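CG5036 (Drosophila melanogaster, PDB 4IGU) probably binds G protein alpha subunits through this RGS domain and speeds their GTP hydrolysis, with a further activity as a GDP-dissociation inhibitor. Local coordinates at residues P14-E17 and E18-W22; R97-V100 and N101-I105. All blocks are in the same frame, centred on the assembly; numbering follows the deposited sequence.

Interaction 1: P14-E17 and E18-W22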
ATOM      1  N   PRO A  14       9.472  -4.303 -16.438  1.00 43.47           N
ATOM      2  CA  PRO A  14      10.023  -2.954 -16.291  1.00 38.42           C
ATOM      3  C   PRO A  14      11.498  -2.904 -16.657  1.00 33.57           C
ATOM      4  O   PRO A  14      12.202  -3.904 -16.528  1.00 34.73           O
ATOM      5  CB  PRO A  14       9.853  -2.682 -14.797  1.00 33.45           C
ATOM      6  CG  PRO A  14      10.011  -4.021 -14.184  1.00 36.40           C
ATOM      7  CD  PRO A  14       9.339  -4.980 -15.136  1.00 37.42           C
ATOM      8  N   THR A  15      11.871  -1.759 -17.111  1.00 36.43           N
ATOM      9  CA  THR A  15      13.265  -1.538 -17.487  1.00 31.82           C
ATOM     10  C   THR A  15      14.141  -1.461 -16.255  1.00 34.45           C
ATOM     11  O   THR A  15      13.653  -1.249 -15.143  1.00 28.91           O
ATOM     12  CB  THR A  15      13.461  -0.244 -18.307  1.00 36.28           C
ATOM     13  OG1 THR A  15      13.316   0.906 -17.461  1.00 33.32           O
ATOM     14  CG2 THR A  15      12.465  -0.181 -19.429  1.00 29.01           C
ATOM     15  N   LEU A  16      15.443  -1.633 -16.463  1.00 29.76           N
ATOM     16  CA  LEU A  16      16.402  -1.561 -15.379  1.00 31.55           C
ATOM     17  C   LEU A  16      16.420  -0.159 -14.789  1.00 29.31           C
ATOM     18  O   LEU A  16      16.586   0.014 -13.580  1.00 27.57           O
ATOM     19  CB  LEU A  16      17.795  -1.954 -15.872  1.00 25.42           C
ATOM     20  CG  LEU A  16      18.899  -1.898 -14.821  1.00 31.05           C
ATOM     21  CD1 LEU A  16      18.546  -2.796 -13.638  1.00 31.04           C
ATOM     22  CD2 LEU A  16      20.220  -2.294 -15.436  1.00 31.95           C
ATOM     23  N   GLU A  17      16.247   0.840 -15.646  1.00 31.12           N
ATOM     24  CA  GLU A  17      16.168   2.229 -15.196  1.00 34.94           C
ATOM     25  C   GLU A  17      15.001   2.427 -14.220  1.00 24.88           C
ATOM     26  O   GLU A  17      15.145   3.076 -13.179  1.00 24.72           O
ATOM     27  CB  GLU A  17      16.011   3.156 -16.404  1.00 34.84           C
ATOM     28  CG  GLU A  17      16.053   4.648 -16.076  1.00 39.78           C
ATOM     29  CD  GLU A  17      16.224   5.508 -17.319  1.00 41.28           C
ATOM     30  OE1 GLU A  17      16.637   4.962 -18.365  1.00 55.89           O
ATOM     31  OE2 GLU A  17      15.947   6.724 -17.253  1.00 47.38           O
ATOM     32  N   GLU A  18      13.847   1.872 -14.577  1.00 27.95           N
ATOM     33  CA  GLU A  18      12.654   1.933 -13.736  1.00 27.74           C
ATOM     34  C   GLU A  18      12.928   1.261 -12.391  1.00 27.28           C
ATOM     35  O   GLU A  18      12.630   1.816 -11.330  1.00 27.84           O
ATOM     36  CB  GLU A  18      11.493   1.238 -14.447  1.00 23.19           C
ATOM     37  CG  GLU A  18      10.235   1.098 -13.611  1.00 28.79           C
ATOM     38  CD  GLU A  18       9.401   2.371 -13.576  1.00 34.16           C
ATOM     39  OE1 GLU A  18       8.891   2.725 -12.493  1.00 28.89           O
ATOM     40  OE2 GLU A  18       9.243   3.002 -14.639  1.00 36.66           O
ATOM     41  N   ILE A  19      13.511   0.066 -12.443  1.00 25.27           N
ATOM     42  CA  ILE A  19      13.856  -0.686 -11.240  1.00 22.69           C
ATOM     43  C   ILE A  19      14.758   0.088 -10.278  1.00 22.00           C
ATOM     44  O   ILE A  19      14.459   0.203  -9.079  1.00 23.27           O
ATOM     45  CB  ILE A  19      14.532  -2.022 -11.607  1.00 27.57           C
ATOM     46  CG1 ILE A  19      13.549  -2.903 -12.388  1.00 22.12           C
ATOM     47  CG2 ILE A  19      15.061  -2.720 -10.346  1.00 24.08           C
ATOM     48  CD1 ILE A  19      14.159  -4.186 -12.974  1.00 30.13           C
ATOM     49  N   ARG A  20      15.860   0.621 -10.794  1.00 21.86           N
ATOM     50  CA  ARG A  20      16.801   1.345  -9.951  1.00 23.73           C
ATOM     51  C   ARG A  20      16.184   2.617  -9.378  1.00 18.87           C
ATOM     52  O   ARG A  20      16.590   3.082  -8.312  1.00 23.45           O
ATOM     53  CB  ARG A  20      18.074   1.671 -10.733  1.00 30.77           C
ATOM     54  CG  ARG A  20      18.907   0.443 -11.028  1.00 28.46           C
ATOM     55  CD  ARG A  20      20.046   0.731 -11.982  1.00 31.18           C
ATOM     56  NE  ARG A  20      20.917  -0.434 -12.074  1.00 34.42           N
ATOM     57  CZ  ARG A  20      21.910  -0.567 -12.944  1.00 44.30           C
ATOM     58  NH1 ARG A  20      22.163   0.395 -13.821  1.00 43.23           N
ATOM     59  NH2 ARG A  20      22.644  -1.672 -12.938  1.00 41.26           N
ATOM     60  N   SER A  21      15.194   3.171 -10.075  1.00 22.88           N
ATOM     61  CA  SER A  21      14.523   4.376  -9.582  1.00 29.09           C
ATOM     62  C   SER A  21      13.786   4.106  -8.264  1.00 24.72           C
ATOM     63  O   SER A  21      13.664   5.002  -7.412  1.00 26.17           O
ATOM     64  CB  SER A  21      13.563   4.940 -10.633  1.00 24.49           C
ATOM     65  OG  SER A  21      12.394   4.143 -10.760  1.00 27.28           O
ATOM     66  N   TRP A  22      13.321   2.867  -8.090  1.00 21.68           N
ATOM     67  CA  TRP A  22      12.579   2.461  -6.892  1.00 20.09           C
ATOM     68  C   TRP A  22      13.471   2.583  -5.666  1.00 19.71           C
ATOM     69  O   TRP A  22      12.986   2.740  -4.537  1.00 25.63           O
ATOM     70  CB  TRP A  22      12.069   1.013  -7.024  1.00 20.02           C
ATOM     71  CG  TRP A  22      11.234   0.766  -8.246  1.00 20.75           C
ATOM     72  CD1 TRP A  22      10.631   1.706  -9.030  1.00 22.44           C
ATOM     73  CD2 TRP A  22      10.917  -0.507  -8.830  1.00 25.52           C
ATOM     74  NE1 TRP A  22       9.957   1.099 -10.059  1.00 28.50           N
ATOM     75  CE2 TRP A  22      10.115  -0.260  -9.962  1.00 22.02           C
ATOM     76  CE3 TRP A  22      11.229  -1.832  -8.502  1.00 25.89           C
ATOM     77  CZ2 TRP A  22       9.624  -1.288 -10.776  1.00 23.14           C
ATOM     78  CZ3 TRP A  22      10.739  -2.853  -9.308  1.00 25.23           C
ATOM     79  CH2 TRP A  22       9.944  -2.573 -10.430  1.00 28.68           C
TER

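Interaction 2: R97-V100 and N101-I105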
ATOM      1  N   ARG A  97      -8.108   4.458  15.229  1.00 13.53           N
ATOM      2  CA  ARG A  97      -9.284   3.591  15.088  1.00 14.34           C
ATOM      3  C   ARG A  97     -10.580   4.311  15.455  1.00 18.13           C
ATOM      4  O   ARG A  97     -11.608   4.148  14.788  1.00 15.37           O
ATOM      5  CB  ARG A  97      -9.145   2.326  15.940  1.00 16.60           C
ATOM      6  CG  ARG A  97      -8.238   1.276  15.334  1.00 20.93           C
ATOM      7  CD  ARG A  97      -8.272  -0.028  16.135  1.00 25.60           C
ATOM      8  NE  ARG A  97      -7.956  -1.159  15.270  1.00 37.53           N
ATOM      9  CZ  ARG A  97      -8.863  -1.913  14.649  1.00 27.52           C
ATOM     10  NH1 ARG A  97     -10.168  -1.690  14.801  1.00 22.51           N
ATOM     11  NH2 ARG A  97      -8.456  -2.909  13.874  1.00 40.73           N
ATOM     12  N   GLU A  98     -10.520   5.111  16.515  1.00 18.65           N
ATOM     13  CA  GLU A  98     -11.683   5.847  16.992  1.00 14.56           C
ATOM     14  C   GLU A  98     -12.106   6.919  16.003  1.00 18.52           C
ATOM     15  O   GLU A  98     -13.302   7.155  15.818  1.00 19.07           O
ATOM     16  CB  GLU A  98     -11.395   6.476  18.359  1.00 21.26           C
ATOM     17  CG  GLU A  98     -11.331   5.473  19.490  1.00 24.07           C
ATOM     18  CD  GLU A  98     -12.610   4.641  19.594  1.00 36.18           C
ATOM     19  OE1 GLU A  98     -13.710   5.199  19.363  1.00 34.37           O
ATOM     20  OE2 GLU A  98     -12.514   3.432  19.901  1.00 44.69           O
ATOM     21  N   ILE A  99     -11.125   7.569  15.373  1.00 13.90           N
ATOM     22  CA  ILE A  99     -11.410   8.571  14.349  1.00 14.17           C
ATOM     23  C   ILE A  99     -12.109   7.944  13.147  1.00 12.02           C
ATOM     24  O   ILE A  99     -13.123   8.466  12.679  1.00 12.19           O
ATOM     25  CB  ILE A  99     -10.132   9.308  13.877  1.00 13.40           C
ATOM     26  CG1 ILE A  99      -9.570  10.176  15.004  1.00 17.77           C
ATOM     27  CG2 ILE A  99     -10.442  10.180  12.666  1.00 17.48           C
ATOM     28  CD1 ILE A  99      -8.208  10.812  14.703  1.00 25.55           C
ATOM     29  N   VAL A 100     -11.563   6.832  12.651  1.00  8.19           N
ATOM     30  CA  VAL A 100     -12.156   6.109  11.526  1.00 12.85           C
ATOM     31  C   VAL A 100     -13.582   5.625  11.850  1.00 10.28           C
ATOM     32  O   VAL A 100     -14.500   5.793  11.035  1.00 10.90           O
ATOM     33  CB  VAL A 100     -11.258   4.933  11.081  1.00 10.60           C
ATOM     34  CG1 VAL A 100     -11.958   4.072  10.033  1.00 11.68           C
ATOM     35  CG2 VAL A 100      -9.943   5.469  10.535  1.00 12.11           C
ATOM     36  N   ASN A 101     -13.777   5.056  13.038  1.00 14.80           N
ATOM     37  CA  ASN A 101     -15.115   4.626  13.469  1.00 11.14           C
ATOM     38  C   ASN A 101     -16.115   5.757  13.397  1.00 12.10           C
ATOM     39  O   ASN A 101     -17.226   5.599  12.881  1.00 13.91           O
ATOM     40  CB  ASN A 101     -15.096   4.079  14.905  1.00 16.59           C
ATOM     41  CG  ASN A 101     -14.402   2.745  15.011  1.00 16.45           C
ATOM     42  OD1 ASN A 101     -14.026   2.150  14.004  1.00 14.53           O
ATOM     43  ND2 ASN A 101     -14.232   2.257  16.241  1.00 16.23           N
ATOM     44  N   ARG A 102     -15.735   6.912  13.928  1.00 12.61           N
ATOM     45  CA  ARG A 102     -16.643   8.045  13.895  1.00 10.61           C
ATOM     46  C   ARG A 102     -16.878   8.490  12.453  1.00 14.07           C
ATOM     47  O   ARG A 102     -18.000   8.863  12.106  1.00 12.73           O
ATOM     48  CB  ARG A 102     -16.126   9.201  14.779  1.00 15.65           C
ATOM     49  CG  ARG A 102     -16.065   8.832  16.279  1.00 29.07           C
ATOM     50  CD  ARG A 102     -15.789  10.036  17.200  1.00 31.08           C
ATOM     51  NE  ARG A 102     -14.381  10.449  17.209  1.00 42.40           N
ATOM     52  CZ  ARG A 102     -13.468  10.009  18.077  1.00 41.37           C
ATOM     53  NH1 ARG A 102     -12.212  10.446  18.011  1.00 27.42           N
ATOM     54  NH2 ARG A 102     -13.811   9.129  19.012  1.00 46.24           N
ATOM     55  N   ASN A 103     -15.831   8.457  11.617  1.00 10.48           N
ATOM     56  CA  ASN A 103     -15.965   8.883  10.208  1.00 12.50           C
ATOM     57  C   ASN A 103     -16.843   7.950   9.394  1.00 13.44           C
ATOM     58  O   ASN A 103     -17.266   8.297   8.294  1.00 17.33           O
ATOM     59  CB  ASN A 103     -14.605   8.983   9.504  1.00  8.56           C
ATOM     60  CG  ASN A 103     -13.770  10.161   9.979  1.00 17.62           C
ATOM     61  OD1 ASN A 103     -14.262  11.032  10.681  1.00 12.77           O
ATOM     62  ND2 ASN A 103     -12.503  10.199   9.571  1.00 11.51           N
ATOM     63  N   MET A 104     -17.086   6.750   9.912  1.00 12.31           N
ATOM     64  CA  MET A 104     -17.837   5.748   9.167  1.00  9.54           C
ATOM     65  C   MET A 104     -19.331   5.924   9.305  1.00 10.39           C
ATOM     66  O   MET A 104     -20.106   5.212   8.653  1.00 13.05           O
ATOM     67  CB  MET A 104     -17.428   4.328   9.582  1.00  8.43           C
ATOM     68  CG  MET A 104     -16.146   3.851   8.889  1.00  9.27           C
ATOM     69  SD  MET A 104     -16.291   3.758   7.080  1.00 12.75           S
ATOM     70  CE  MET A 104     -17.618   2.576   6.850  1.00  9.87           C
ATOM     71  N   ILE A 105     -19.754   6.864  10.150  1.00  9.25           N
ATOM     72  CA  ILE A 105     -21.185   7.110  10.291  1.00 10.93           C
ATOM     73  C   ILE A 105     -21.728   7.736   9.011  1.00 14.89           C
ATOM     74  O   ILE A 105     -22.825   7.397   8.558  1.00 15.28           O
ATOM     75  CB  ILE A 105     -21.523   7.996  11.527  1.00 16.74           C
ATOM     76  CG1 ILE A 105     -21.029   7.330  12.814  1.00 13.77           C
ATOM     77  CG2 ILE A 105     -23.025   8.223  11.638  1.00 13.03           C
ATOM     78  CD1 ILE A 105     -21.622   5.955  13.046  1.00 21.79           C
TER

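Interaction 1: P14-E17 and E18-W22
Thr15 caps the start of helix 16-21: its OG1 accepts from Glu18 N at 3.1 Å, with an N-H...O angle of 162°. With chi1 at 73°, OG1 lies between the backbone N and the carbonyl carbon of Thr15, from where it faces the amide of Glu18. Main-chain bonds then take over, from Ile19 N to Thr15 O, Arg20 N to Leu16 O and, more bent at 140°, Ser21 N to Glu17 O.

A second polar group lies one turn on. Trp22 NE1 donates to Glu18 OE1 across 3.1 Å, the oxygen lying close to the indole plane and using its anti lone pair. Ser32 OG hydrogen-bonds to the same carboxylate oxygen, which thus has two partners.

Apolar contacts flank the cap. Pro14 CG comes within 4.0 Å of Trp22 CH2, meeting the ring obliquely, and within 4.1 Å of Ile19 CG1. Beyond them Ala34 of helix 33-45 touches both Pro14 and Trp22, while Phe137 and Leu140 of helix 135-140 pack on Ile19.

Leu16 and Arg20 meet differently. Leu16 CD2 sits over the centre of the guanidinium face, 3.5 Å from Arg20 CZ, beneath a side chain extended from CG to NE. Arg20 NH2 also hydrogen-bonds to Ser141 O.

Chemically, the N-cap ties down an amide of the first turn, and Glu18 OE1, held by two hydrogen bonds, should restrict rotation of both its carboxylate and the Trp22 indole.

Interaction 2: R97-V100 and N101-I105
Asn101 N donates to Arg97 O at 2.9 Å, N-H...O angle 165°, and the Asn101 side chain folds back along the same carbonyl, its CG 3.1 Å from Arg97 O. The two polar ends diverge from there: Arg97 NH2 donates to Ile82 O, and Asn101 OD1 pairs with Tyr78 OH of helix 67-81.

Glu98 follows, with its O accepting from Arg102 N. That carbonyl oxygen also lies over the centre of the Arg102 guanidinium, 3.6 Å above its plane, since the arginine chain bends at chi3 (-77°) and curls back over the helix. The salt bridge is long, with Glu98 OE1 3.9 Å from Arg102 NH2; the oxygen stands well out of the guanidinium plane, so the pairing is one of charge alone.

Asn103 N donates to Ile99 O at 2.9 Å. Their side chains lie alongside each other, pointing the same way, with Ile99 CG2 3.7 Å from Asn103 ND2, which itself donates to Thr111 O.

Val100 is buried and meets Met104 loosely, CG1 to CG at 4.3 Å. Both residues pack on Tyr78 and Phe112, and Met104 also touches Ala74 and Arg75.

Successive main-chain hydrogen bonds from residue i+4 to residue i define the alpha-helix, and its sidedness, with Val100 buried against helix 67-81 and Glu98 and Arg102 toward solvent, makes helix 94-103 of this RGS domain amphipathic.

How the interactions relate
Interaction 1 comes first along the chain, on helix 16-21, and interaction 2 follows much later, on helix 94-103. Their centres are 39 Å apart, on opposite sides of the centre of the chain; their nearest atoms remain about 28 Å from each other, and the two do not touch. Each short helix is attached to a different part of the all-helical RGS domain: 14-22 rests against helices 33-45 and 135-140, bringing N-terminal and C-terminal parts of the chain together, whereas 97-105 packs on helix 67-81 and the residues around Phe112. The two contacts therefore lie on opposite sides of one helical domain, each on a short helix with different neighbours.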